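Local coordinates for putative transcription protein (PDB 4GCV) that probably binds DNA as a dimeric HxlR-type helix-turn-helix transcriptional regulator, with a putative role in sensing oxidative stress, at residues D31-L36 and K85-R90; F125-A130 and V135-C140; V142-A147 and E151-L156. The protein carries 2 engineered substitutions. All blocks are in the same frame, centred on the assembly; numbering follows the deposited sequence.

Contact 1: D31-L36 and K85-R90; sequences DALQGL and KGEDFR
Leu33 lays its two methyl branches over the helix 84-101 at the level of Glu87 and Arg90, and it is the one residue of 31-36 that touches 85-90. The branches divide the work. CD1 meets the aliphatic root of Arg90, 3.6 Å from Arg90 CG, the closest approach between the segments. CD2 meets the preceding turn of the helix, 3.9 Å from Glu87 CA and 4.1 Å from Glu87 CG, and also reaches the carbonyl of Gly86, with Leu33 CD2 4.2 Å from Gly86 O. A chi1 of -68° in Leu33 turns CG away from its own carbonyl carbon and out toward the partner helix.

Both charged residues thus contribute carbon rather than charge here. The guanidinium of Arg90 is engaged elsewhere: NH2 donates to the carbonyl oxygen of Cys140 of the second subunit. Just beyond Leu33 the helix 23-33 is closed by a Schellman motif. Gly35, with phi 108°, makes the turn, Leu36 N bonds to Asp31 O at 3.0 Å, and Gly35 N bonds to Ala32 O. On its own chain, Leu33 also rests on Pro82, at the end of strand 76-82.

The geometry joins the end of the helix 23-33 to the start of the helix that follows the beta hairpin 66-82, an arrangement characteristic of the winged helix-turn-helix domain of HxlR-like regulators.

Contact 2: F125-A130 and V135-C140; sequences FMAALA and VPLEQC
Ala127 and Val135 form the tight centre of this hairpin contact, an antiparallel hydrogen-bonded pair with both side chains on one face of the sheet. Ala127 N donates to Val135 O at 2.8 Å with an N-H...O angle of 166°, and the reciprocal bond from Val135 N to Ala127 O is 2.9 Å long at 157°. The two bonds use both the N-H and the carbonyl of Ala127.

The small methyl of Ala127 is boxed in beyond these bonds. Its CB is 3.6 Å from Cys140 SG, and Val135 CG2 comes alongside at 4.1 Å. Leu137, on the 3-10 turn after the strand, brings its CD1 methyl over the backbone of 126-127, 3.7 Å from Ala127 N; the same methyl also meets the CB of Phe125. Phe125, Ala127, Val135, Leu137 and Cys140 are all buried.

Packing is sparser around Met126 and Pro136, both partly exposed. Met126, a selenomethionine, is bent at chi2 (-80°) and folds its tail back across the proline. CE lies 3.8 Å from Pro136 CA and SE 4.0 Å from the same atom, a van der Waals contact without directed bonds.

Among its surroundings, the hairpin is fixed at one end by Phe125, which leans on Ala95 and Ala98 of the helix 84-101. Met126, Ala128, Leu129 and Cys140 pair with a strand of the second subunit, so this sheet continues across the dimer interface, where Phe125 also packs on Leu137 of that subunit.

Contact 3: V142-A147 and E151-L156; sequences VQAGPA and EMRQRL
Leu156 and Arg153 carry the 151-156 side of this contact, and Ala144 with its flanking strand backbone carries the other. Along 151-156, Glu151 comes first and pairs within its own segment: its OE1 is 3.0 Å from Arg155 NH1, one turn on. The oxygen lies well out of the guanidinium plane, so the attraction is between charges and has no directed N-H bond.

Met152, a selenomethionine, is buried. Its backbone N is bonded to Ser149 OG, and its side chain packs on Cys11 of the second subunit.

Arg153 is the first residue to touch the strand. Ala144 CB points at the helix and lies 4.4 Å from both the CA and the CD of Arg153, so the methyl sits by the carbon base of the arginine.

Arg155 turns from the strand toward the second subunit, where NE and NH2 donate to the carbonyl oxygens of Leu46 and Asp47. The Glu151 carboxylate lies against one face of this guanidinium, while its OE2 is close to Asp47 OD2 of the second subunit, a pair of like charges.

Leu156, the last modelled residue, makes the closest approach. Its CG is anti to its own carbonyl carbon (chi1 -64°), which sends the isobutyl group to the strand. CD1 rests on the peptide joining Gln143 to Ala144, 3.7 Å from Gln143 C and equally far from Ala144 N, and 4.1 Å from Ala144 CB. CD2 reaches Val142 CG1 at 4.4 Å.

Geometrically this is a strand-turn-helix unit at the end of the modelled chain. Val142 and Gln143 join a strand of the second subunit, while Arg155 reaches the link between helices 39-46 and 50-62 of that subunit, probably the turn of its helix-turn-helix, consistent with an intersubunit arm.

The three contacts follow one another along the chain and differ in depth. Contact 2 is buried and buries the most surface, contact 1 is partly buried, and contact 3 lies at the surface, farthest from the chain's centre. Contact 2 alone has hydrogen bonds between its segments; the other two meet by van der Waals contact, chiefly of leucine methyls, helix on helix in contact 1 and strand against helix in contact 3. Contacts 2 and 3 adjoin in sequence, with centres 20 Å apart. Helix 84-101, which supplies 85-90 to contact 1, also supports Phe125 of contact 2. All three touch the second subunit, and contacts 2 and 3 extend into it by strand pairing.

Contact 1: D31-L36 and K85-R90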
ATOM      1  N   ASP B  31     -11.749   4.950   9.116  1.00 30.23           N
ATOM      2  CA  ASP B  31     -12.620   5.391  10.208  1.00 31.14           C
ATOM      3  C   ASP B  31     -11.821   5.933  11.377  1.00 31.32           C
ATOM      4  O   ASP B  31     -12.275   6.872  12.033  1.00 34.24           O
ATOM      5  CB  ASP B  31     -13.447   4.213  10.745  1.00 31.17           C
ATOM      6  CG  ASP B  31     -14.640   3.873   9.895  1.00 36.06           C
ATOM      7  OD1 ASP B  31     -15.175   4.774   9.200  1.00 34.02           O
ATOM      8  OD2 ASP B  31     -15.071   2.680   9.950  1.00 41.42           O
ATOM      9  N   ALA B  32     -10.694   5.301  11.710  1.00 29.37           N
ATOM     10  CA  ALA B  32      -9.833   5.848  12.777  1.00 30.65           C
ATOM     11  C   ALA B  32      -9.328   7.250  12.404  1.00 31.33           C
ATOM     12  O   ALA B  32      -9.325   8.143  13.200  1.00 31.19           O
ATOM     13  CB  ALA B  32      -8.686   4.909  13.067  1.00 28.67           C
ATOM     14  N   LEU B  33      -8.910   7.432  11.165  1.00 32.90           N
ATOM     15  CA  LEU B  33      -8.424   8.751  10.743  1.00 35.13           C
ATOM     16  C   LEU B  33      -9.547   9.773  10.756  1.00 37.89           C
ATOM     17  O   LEU B  33      -9.283  10.931  10.986  1.00 39.38           O
ATOM     18  CB  LEU B  33      -7.800   8.681   9.352  1.00 33.64           C
ATOM     19  CG  LEU B  33      -6.516   7.865   9.503  1.00 32.68           C
ATOM     20  CD1 LEU B  33      -6.123   7.308   8.166  1.00 31.49           C
ATOM     21  CD2 LEU B  33      -5.387   8.728  10.124  1.00 31.76           C
ATOM     22  N   GLN B  34     -10.803   9.342  10.563  1.00 39.02           N
ATOM     23  CA  GLN B  34     -11.944  10.263  10.642  1.00 40.93           C
ATOM     24  C   GLN B  34     -12.451  10.520  12.075  1.00 41.45           C
ATOM     25  O   GLN B  34     -13.487  11.176  12.259  1.00 42.53           O
ATOM     26  CB  GLN B  34     -13.105   9.727   9.819  1.00 41.48           C
ATOM     27  CG  GLN B  34     -12.946   9.834   8.302  1.00 46.92           C
ATOM     28  CD  GLN B  34     -14.172   9.247   7.546  1.00 56.55           C
ATOM     29  OE1 GLN B  34     -15.064   8.601   8.148  1.00 57.87           O
ATOM     30  NE2 GLN B  34     -14.215   9.472   6.229  1.00 59.52           N
ATOM     31  N   GLY B  35     -11.784   9.977  13.083  1.00 40.33           N
ATOM     32  CA  GLY B  35     -12.205  10.231  14.461  1.00 41.56           C
ATOM     33  C   GLY B  35     -12.873   9.107  15.259  1.00 41.60           C
ATOM     34  O   GLY B  35     -13.077   9.247  16.461  1.00 43.27           O
ATOM     35  N   LEU B  36     -13.192   7.982  14.627  1.00 39.87           N
ATOM     36  CA  LEU B  36     -13.740   6.836  15.381  1.00 39.74           C
ATOM     37  C   LEU B  36     -12.694   6.234  16.337  1.00 39.11           C
ATOM     38  O   LEU B  36     -11.544   6.134  15.964  1.00 38.35           O
ATOM     39  CB  LEU B  36     -14.238   5.789  14.399  1.00 38.16           C
ATOM     40  CG  LEU B  36     -15.748   5.844  14.212  1.00 42.82           C
ATOM     41  CD1 LEU B  36     -16.302   7.274  14.221  1.00 45.34           C
ATOM     42  CD2 LEU B  36     -16.249   5.033  12.974  1.00 41.54           C
ATOM     43  N   LYS B  85       2.799   7.363  12.118  1.00 38.02           N
ATOM     44  CA  LYS B  85       2.836   6.403  10.990  1.00 38.84           C
ATOM     45  C   LYS B  85       1.487   6.145  10.311  1.00 37.31           C
ATOM     46  O   LYS B  85       1.391   6.083   9.095  1.00 36.17           O
ATOM     47  CB  LYS B  85       3.389   5.060  11.446  1.00 39.36           C
ATOM     48  CG  LYS B  85       4.913   4.986  11.405  1.00 43.13           C
ATOM     49  CD  LYS B  85       5.344   3.573  11.799  1.00 46.16           C
ATOM     50  CE  LYS B  85       6.799   3.304  11.481  1.00 48.75           C
ATOM     51  NZ  LYS B  85       7.616   4.499  11.803  1.00 48.68           N
ATOM     52  N   GLY B  86       0.462   5.963  11.116  1.00 37.63           N
ATOM     53  CA  GLY B  86      -0.874   5.646  10.609  1.00 37.41           C
ATOM     54  C   GLY B  86      -1.453   6.828   9.886  1.00 37.24           C
ATOM     55  O   GLY B  86      -2.007   6.679   8.817  1.00 36.77           O
ATOM     56  N   GLU B  87      -1.275   8.007  10.479  1.00 39.39           N
ATOM     57  CA  GLU B  87      -1.562   9.273   9.827  1.00 40.47           C
ATOM     58  C   GLU B  87      -0.857   9.294   8.488  1.00 39.30           C
ATOM     59  O   GLU B  87      -1.503   9.588   7.491  1.00 39.49           O
ATOM     60  CB  GLU B  87      -1.218  10.497  10.722  1.00 42.95           C
ATOM     61  CG  GLU B  87      -2.256  10.723  11.833  1.00 48.26           C
ATOM     62  CD  GLU B  87      -1.791  11.654  12.989  1.00 61.20           C
ATOM     63  OE1 GLU B  87      -0.703  12.293  12.903  1.00 66.36           O
ATOM     64  OE2 GLU B  87      -2.531  11.762  14.015  1.00 66.20           O
ATOM     65  N   ASP B  88       0.418   8.913   8.423  1.00 38.43           N
ATOM     66  CA  ASP B  88       1.117   8.910   7.118  1.00 37.97           C
ATOM     67  C   ASP B  88       0.626   7.801   6.165  1.00 36.85           C
ATOM     68  O   ASP B  88       0.774   7.891   4.936  1.00 35.62           O
ATOM     69  CB  ASP B  88       2.623   8.730   7.314  1.00 39.57           C
ATOM     70  CG  ASP B  88       3.262   9.894   8.082  1.00 41.95           C
ATOM     71  OD1 ASP B  88       2.681  11.008   8.050  1.00 43.03           O
ATOM     72  OD2 ASP B  88       4.313   9.659   8.726  1.00 42.42           O
ATOM     73  N   PHE B  89       0.036   6.763   6.735  1.00 35.13           N
ATOM     74  CA  PHE B  89      -0.372   5.627   5.943  1.00 35.19           C
ATOM     75  C   PHE B  89      -1.510   5.907   4.972  1.00 35.47           C
ATOM     76  O   PHE B  89      -1.764   5.126   4.043  1.00 36.98           O
ATOM     77  CB  PHE B  89      -0.823   4.525   6.857  1.00 34.12           C
ATOM     78  CG  PHE B  89      -0.618   3.184   6.273  1.00 35.33           C
ATOM     79  CD1 PHE B  89       0.667   2.760   5.946  1.00 35.58           C
ATOM     80  CD2 PHE B  89      -1.695   2.350   6.039  1.00 30.82           C
ATOM     81  CE1 PHE B  89       0.890   1.514   5.397  1.00 37.95           C
ATOM     82  CE2 PHE B  89      -1.487   1.097   5.533  1.00 32.34           C
ATOM     83  CZ  PHE B  89      -0.201   0.659   5.207  1.00 36.15           C
ATOM     84  N   ARG B  90      -2.214   6.994   5.214  1.00 36.38           N
ATOM     85  CA  ARG B  90      -3.225   7.486   4.330  1.00 37.67           C
ATOM     86  C   ARG B  90      -2.843   7.452   2.870  1.00 37.41           C
ATOM     87  O   ARG B  90      -3.660   7.117   2.035  1.00 38.03           O
ATOM     88  CB  ARG B  90      -3.569   8.901   4.734  1.00 39.78           C
ATOM     89  CG  ARG B  90      -4.958   9.014   5.213  1.00 41.27           C
ATOM     90  CD  ARG B  90      -5.291  10.474   5.222  1.00 49.42           C
ATOM     91  NE  ARG B  90      -6.517  10.607   4.492  1.00 54.23           N
ATOM     92  CZ  ARG B  90      -6.732  11.466   3.512  1.00 55.15           C
ATOM     93  NH1 ARG B  90      -5.801  12.357   3.154  1.00 54.52           N
ATOM     94  NH2 ARG B  90      -7.915  11.436   2.922  1.00 55.66           N
TER

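Contact 2: F125-A130 and V135-C140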
ATOM      1  N   PHE B 125      -2.305   8.894  -9.711  1.00 43.58           N
ATOM      2  CA  PHE B 125      -1.287   9.440  -8.844  1.00 43.93           C
ATOM      3  C   PHE B 125      -0.273  10.100  -9.733  1.00 46.14           C
ATOM      4  O   PHE B 125      -0.070   9.639 -10.848  1.00 47.74           O
ATOM      5  CB  PHE B 125      -0.580   8.318  -8.117  1.00 42.65           C
ATOM      6  CG  PHE B 125      -1.156   7.996  -6.781  1.00 42.05           C
ATOM      7  CD1 PHE B 125      -2.518   7.831  -6.624  1.00 41.46           C
ATOM      8  CD2 PHE B 125      -0.302   7.854  -5.665  1.00 43.80           C
ATOM      9  CE1 PHE B 125      -3.056   7.517  -5.388  1.00 42.67           C
ATOM     10  CE2 PHE B 125      -0.818   7.521  -4.404  1.00 41.83           C
ATOM     11  CZ  PHE B 125      -2.211   7.369  -4.264  1.00 42.64           C
HETATM   12  N   MSE B 126       0.379  11.159  -9.263  1.00 46.50           N
HETATM   13  CA  MSE B 126       1.521  11.722  -9.996  1.00 48.10           C
HETATM   14  C   MSE B 126       2.674  11.964  -9.007  1.00 46.77           C
HETATM   15  O   MSE B 126       2.436  12.117  -7.823  1.00 45.57           O
HETATM   16  CB  MSE B 126       1.121  13.034 -10.683  1.00 50.90           C
HETATM   17  CG  MSE B 126      -0.014  12.932 -11.736  1.00 56.23           C
HETATM   18 SE   MSE B 126       0.618  12.269 -13.492  1.00 70.67          SE
HETATM   19  CE  MSE B 126       0.161  10.417 -13.321  1.00 63.69           C
ATOM     20  N   ALA B 127       3.910  11.993  -9.491  1.00 46.66           N
ATOM     21  CA  ALA B 127       5.053  12.310  -8.644  1.00 46.17           C
ATOM     22  C   ALA B 127       5.513  13.768  -8.750  1.00 48.11           C
ATOM     23  O   ALA B 127       5.802  14.265  -9.851  1.00 49.30           O
ATOM     24  CB  ALA B 127       6.212  11.374  -8.951  1.00 46.34           C
ATOM     25  N   ALA B 128       5.577  14.452  -7.600  1.00 47.90           N
ATOM     26  CA  ALA B 128       6.028  15.848  -7.558  1.00 49.73           C
ATOM     27  C   ALA B 128       7.479  15.891  -7.180  1.00 50.74           C
ATOM     28  O   ALA B 128       7.846  15.468  -6.097  1.00 49.95           O
ATOM     29  CB  ALA B 128       5.228  16.637  -6.556  1.00 49.40           C
ATOM     30  N   LEU B 129       8.298  16.402  -8.070  1.00 53.33           N
ATOM     31  CA  LEU B 129       9.712  16.597  -7.805  1.00 56.06           C
ATOM     32  C   LEU B 129       9.967  17.878  -7.001  1.00 59.44           C
ATOM     33  O   LEU B 129       9.051  18.678  -6.766  1.00 60.47           O
ATOM     34  CB  LEU B 129      10.473  16.611  -9.131  1.00 56.85           C
ATOM     35  CG  LEU B 129      10.205  15.351  -9.966  1.00 54.73           C
ATOM     36  CD1 LEU B 129      11.093  15.258 -11.182  1.00 50.50           C
ATOM     37  CD2 LEU B 129      10.332  14.073  -9.106  1.00 49.73           C
ATOM     38  N   ALA B 130      11.210  18.081  -6.574  1.00 62.77           N
ATOM     39  CA  ALA B 130      11.559  19.302  -5.823  1.00 66.31           C
ATOM     40  C   ALA B 130      11.430  20.583  -6.642  1.00 70.04           C
ATOM     41  O   ALA B 130      10.993  21.591  -6.101  1.00 72.15           O
ATOM     42  CB  ALA B 130      12.963  19.204  -5.165  1.00 67.37           C
ATOM     43  N   VAL B 135       5.669  14.338 -12.722  1.00 58.57           N
ATOM     44  CA  VAL B 135       5.773  13.259 -13.700  1.00 58.10           C
ATOM     45  C   VAL B 135       4.916  12.030 -13.356  1.00 55.98           C
ATOM     46  O   VAL B 135       4.570  11.800 -12.199  1.00 53.33           O
ATOM     47  CB  VAL B 135       7.227  12.805 -13.899  1.00 59.31           C
ATOM     48  CG1 VAL B 135       8.082  13.951 -14.431  1.00 60.23           C
ATOM     49  CG2 VAL B 135       7.796  12.223 -12.594  1.00 56.43           C
ATOM     50  N   PRO B 136       4.554  11.242 -14.372  1.00 57.07           N
ATOM     51  CA  PRO B 136       3.826  10.005 -14.109  1.00 55.53           C
ATOM     52  C   PRO B 136       4.685   9.003 -13.374  1.00 54.52           C
ATOM     53  O   PRO B 136       5.911   9.011 -13.511  1.00 55.69           O
ATOM     54  CB  PRO B 136       3.508   9.473 -15.511  1.00 56.88           C
ATOM     55  CG  PRO B 136       4.492  10.129 -16.407  1.00 59.75           C
ATOM     56  CD  PRO B 136       4.718  11.493 -15.819  1.00 59.56           C
ATOM     57  N   LEU B 137       4.035   8.137 -12.615  1.00 52.95           N
ATOM     58  CA  LEU B 137       4.738   7.106 -11.870  1.00 52.82           C
ATOM     59  C   LEU B 137       5.553   6.111 -12.714  1.00 54.77           C
ATOM     60  O   LEU B 137       6.641   5.696 -12.290  1.00 54.86           O
ATOM     61  CB  LEU B 137       3.787   6.384 -10.928  1.00 50.46           C
ATOM     62  CG  LEU B 137       3.844   6.963  -9.526  1.00 47.78           C
ATOM     63  CD1 LEU B 137       3.312   8.349  -9.518  1.00 48.27           C
ATOM     64  CD2 LEU B 137       3.001   6.096  -8.648  1.00 46.76           C
ATOM     65  N   GLU B 138       5.039   5.764 -13.900  1.00 56.37           N
ATOM     66  CA  GLU B 138       5.764   4.915 -14.866  1.00 58.62           C
ATOM     67  C   GLU B 138       7.166   5.463 -15.085  1.00 59.53           C
ATOM     68  O   GLU B 138       8.092   4.702 -15.428  1.00 60.79           O
ATOM     69  CB  GLU B 138       5.027   4.826 -16.240  1.00 61.09           C
ATOM     70  CG  GLU B 138       5.312   6.029 -17.209  1.00 66.92           C
ATOM     71  CD  GLU B 138       4.564   5.998 -18.557  1.00 74.66           C
ATOM     72  OE1 GLU B 138       4.670   4.988 -19.319  1.00 76.52           O
ATOM     73  OE2 GLU B 138       3.906   7.030 -18.869  1.00 77.25           O
ATOM     74  N   GLN B 139       7.305   6.781 -14.903  1.00 58.69           N
ATOM     75  CA  GLN B 139       8.568   7.461 -15.136  1.00 59.30           C
ATOM     76  C   GLN B 139       9.509   7.522 -13.928  1.00 57.58           C
ATOM     77  O   GLN B 139      10.597   8.096 -14.019  1.00 59.14           O
ATOM     78  CB  GLN B 139       8.302   8.867 -15.656  1.00 61.77           C
ATOM     79  CG  GLN B 139       8.242   8.963 -17.161  1.00 64.26           C
ATOM     80  CD  GLN B 139       8.036  10.363 -17.611  1.00 68.66           C
ATOM     81  OE1 GLN B 139       7.042  10.658 -18.272  1.00 70.21           O
ATOM     82  NE2 GLN B 139       8.975  11.255 -17.263  1.00 69.90           N
ATOM     83  N   CYS B 140       9.086   6.933 -12.811  1.00 53.72           N
ATOM     84  CA  CYS B 140       9.858   6.917 -11.568  1.00 52.17           C
ATOM     85  C   CYS B 140      10.417   5.548 -11.278  1.00 50.94           C
ATOM     86  O   CYS B 140       9.936   4.550 -11.811  1.00 50.61           O
ATOM     87  CB  CYS B 140       8.960   7.311 -10.390  1.00 49.68           C
ATOM     88  SG  CYS B 140       8.395   8.975 -10.511  1.00 52.46           S
TER

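Contact 3: V142-A147 and E151-L156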
ATOM      1  N   VAL B 142      12.384   2.960  -7.929  1.00 46.37           N
ATOM      2  CA  VAL B 142      12.892   2.712  -6.604  1.00 45.02           C
ATOM      3  C   VAL B 142      14.376   2.366  -6.726  1.00 46.99           C
ATOM      4  O   VAL B 142      14.753   1.528  -7.539  1.00 48.01           O
ATOM      5  CB  VAL B 142      12.070   1.576  -5.942  1.00 44.32           C
ATOM      6  CG1 VAL B 142      12.764   0.976  -4.727  1.00 42.87           C
ATOM      7  CG2 VAL B 142      10.685   2.081  -5.583  1.00 40.64           C
ATOM      8  N   GLN B 143      15.228   3.033  -5.954  1.00 46.50           N
ATOM      9  CA  GLN B 143      16.657   2.796  -6.062  1.00 48.08           C
ATOM     10  C   GLN B 143      17.339   2.951  -4.721  1.00 47.50           C
ATOM     11  O   GLN B 143      16.712   3.355  -3.747  1.00 46.03           O
ATOM     12  CB  GLN B 143      17.309   3.740  -7.070  1.00 50.03           C
ATOM     13  CG  GLN B 143      17.212   5.177  -6.624  1.00 51.19           C
ATOM     14  CD  GLN B 143      18.171   6.078  -7.324  1.00 57.08           C
ATOM     15  OE1 GLN B 143      18.500   5.867  -8.493  1.00 62.78           O
ATOM     16  NE2 GLN B 143      18.630   7.114  -6.623  1.00 60.16           N
ATOM     17  N   ALA B 144      18.626   2.636  -4.678  1.00 48.13           N
ATOM     18  CA  ALA B 144      19.354   2.724  -3.431  1.00 49.00           C
ATOM     19  C   ALA B 144      19.653   4.168  -3.105  1.00 50.14           C
ATOM     20  O   ALA B 144      19.977   4.952  -3.987  1.00 51.49           O
ATOM     21  CB  ALA B 144      20.629   1.929  -3.485  1.00 50.00           C
ATOM     22  N   GLY B 145      19.545   4.496  -1.818  1.00 50.23           N
ATOM     23  CA  GLY B 145      19.754   5.846  -1.340  1.00 50.25           C
ATOM     24  C   GLY B 145      21.164   6.051  -0.852  1.00 52.15           C
ATOM     25  O   GLY B 145      21.920   5.089  -0.746  1.00 53.53           O
ATOM     26  N   PRO B 146      21.517   7.307  -0.527  1.00 53.12           N
ATOM     27  CA  PRO B 146      22.849   7.673  -0.023  1.00 55.68           C
ATOM     28  C   PRO B 146      23.288   6.901   1.224  1.00 55.75           C
ATOM     29  O   PRO B 146      24.463   6.571   1.346  1.00 57.94           O
ATOM     30  CB  PRO B 146      22.721   9.164   0.298  1.00 56.15           C
ATOM     31  CG  PRO B 146      21.506   9.628  -0.469  1.00 55.25           C
ATOM     32  CD  PRO B 146      20.616   8.470  -0.662  1.00 51.81           C
ATOM     33  N   ALA B 147      22.360   6.598   2.120  1.00 54.10           N
ATOM     34  CA  ALA B 147      22.677   5.881   3.369  1.00 55.32           C
ATOM     35  C   ALA B 147      22.770   4.332   3.215  1.00 55.47           C
ATOM     36  O   ALA B 147      23.239   3.641   4.140  1.00 56.41           O
ATOM     37  CB  ALA B 147      21.656   6.243   4.456  1.00 53.45           C
ATOM     38  N   GLU B 151      24.556  -4.461   1.394  1.00 64.24           N
ATOM     39  CA  GLU B 151      23.454  -5.395   1.273  1.00 63.52           C
ATOM     40  C   GLU B 151      22.273  -4.739   0.565  1.00 61.55           C
ATOM     41  O   GLU B 151      21.656  -5.342  -0.322  1.00 59.83           O
ATOM     42  CB  GLU B 151      22.996  -5.865   2.654  1.00 63.19           C
ATOM     43  CG  GLU B 151      23.528  -7.206   3.091  1.00 69.13           C
ATOM     44  CD  GLU B 151      22.809  -8.375   2.425  1.00 71.01           C
ATOM     45  OE1 GLU B 151      21.576  -8.521   2.638  1.00 70.72           O
ATOM     46  OE2 GLU B 151      23.479  -9.140   1.694  1.00 70.39           O
HETATM   47  N   MSE B 152      21.950  -3.511   0.967  1.00 60.95           N
HETATM   48  CA  MSE B 152      20.833  -2.809   0.360  1.00 59.66           C
HETATM   49  C   MSE B 152      21.043  -2.592  -1.134  1.00 60.19           C
HETATM   50  O   MSE B 152      20.124  -2.810  -1.921  1.00 58.67           O
HETATM   51  CB  MSE B 152      20.548  -1.483   1.079  1.00 59.21           C
HETATM   52  CG  MSE B 152      19.349  -0.786   0.529  1.00 58.61           C
HETATM   53 SE   MSE B 152      17.748  -1.845   0.924  1.00 63.99          SE
HETATM   54  CE  MSE B 152      17.461  -1.305   2.797  1.00 60.99           C
ATOM     55  N   ARG B 153      22.250  -2.167  -1.502  1.00 63.60           N
ATOM     56  CA  ARG B 153      22.662  -1.933  -2.893  1.00 66.28           C
ATOM     57  C   ARG B 153      22.437  -3.161  -3.780  1.00 67.32           C
ATOM     58  O   ARG B 153      21.967  -3.045  -4.915  1.00 66.40           O
ATOM     59  CB  ARG B 153      24.152  -1.549  -2.936  1.00 69.47           C
ATOM     60  CG  ARG B 153      24.529  -0.284  -2.159  1.00 71.19           C
ATOM     61  CD  ARG B 153      24.918   0.851  -3.088  1.00 74.93           C
ATOM     62  NE  ARG B 153      26.349   1.151  -3.051  1.00 80.15           N
ATOM     63  CZ  ARG B 153      27.274   0.610  -3.859  1.00 84.87           C
ATOM     64  NH1 ARG B 153      26.936  -0.287  -4.795  1.00 83.66           N
ATOM     65  NH2 ARG B 153      28.556   0.963  -3.732  1.00 86.61           N
ATOM     66  N   GLN B 154      22.786  -4.328  -3.238  1.00 70.28           N
ATOM     67  CA  GLN B 154      22.632  -5.617  -3.906  1.00 73.17           C
ATOM     68  C   GLN B 154      21.167  -5.946  -4.106  1.00 72.67           C
ATOM     69  O   GLN B 154      20.783  -6.469  -5.147  1.00 72.91           O
ATOM     70  CB  GLN B 154      23.274  -6.741  -3.083  1.00 74.59           C
ATOM     71  CG  GLN B 154      23.513  -8.049  -3.867  1.00 77.31           C
ATOM     72  CD  GLN B 154      23.158  -9.308  -3.061  1.00 78.57           C
ATOM     73  OE1 GLN B 154      22.035  -9.441  -2.558  1.00 77.52           O
ATOM     74  NE2 GLN B 154      24.108 -10.231  -2.946  1.00 78.67           N
ATOM     75  N   ARG B 155      20.350  -5.650  -3.102  1.00 40.87           N
ATOM     76  CA  ARG B 155      18.922  -5.928  -3.197  1.00 43.98           C
ATOM     77  C   ARG B 155      18.210  -5.057  -4.230  1.00 45.83           C
ATOM     78  O   ARG B 155      17.157  -5.462  -4.759  1.00 47.51           O
ATOM     79  CB  ARG B 155      18.250  -5.857  -1.832  1.00 43.69           C
ATOM     80  CG  ARG B 155      18.738  -6.949  -0.949  1.00 44.26           C
ATOM     81  CD  ARG B 155      18.243  -6.865   0.492  1.00 46.17           C
ATOM     82  NE  ARG B 155      18.375  -8.202   1.036  1.00 47.19           N
ATOM     83  CZ  ARG B 155      18.634  -8.520   2.298  1.00 50.27           C
ATOM     84  NH1 ARG B 155      18.782  -7.588   3.220  1.00 48.87           N
ATOM     85  NH2 ARG B 155      18.733  -9.805   2.625  1.00 49.56           N
ATOM     86  N   LEU B 156      18.830  -3.931  -4.578  1.00 46.90           N
ATOM     87  CA  LEU B 156      18.235  -2.930  -5.459  1.00 48.21           C
ATOM     88  C   LEU B 156      18.987  -2.761  -6.781  1.00 48.84           C
ATOM     89  O   LEU B 156      19.750  -3.672  -7.178  1.00 50.97           O
ATOM     90  CB  LEU B 156      18.124  -1.588  -4.726  1.00 48.08           C
ATOM     91  CG  LEU B 156      17.187  -1.575  -3.513  1.00 48.01           C
ATOM     92  CD1 LEU B 156      17.157  -0.179  -2.841  1.00 47.68           C
ATOM     93  CD2 LEU B 156      15.769  -2.071  -3.877  1.00 44.37           C
TER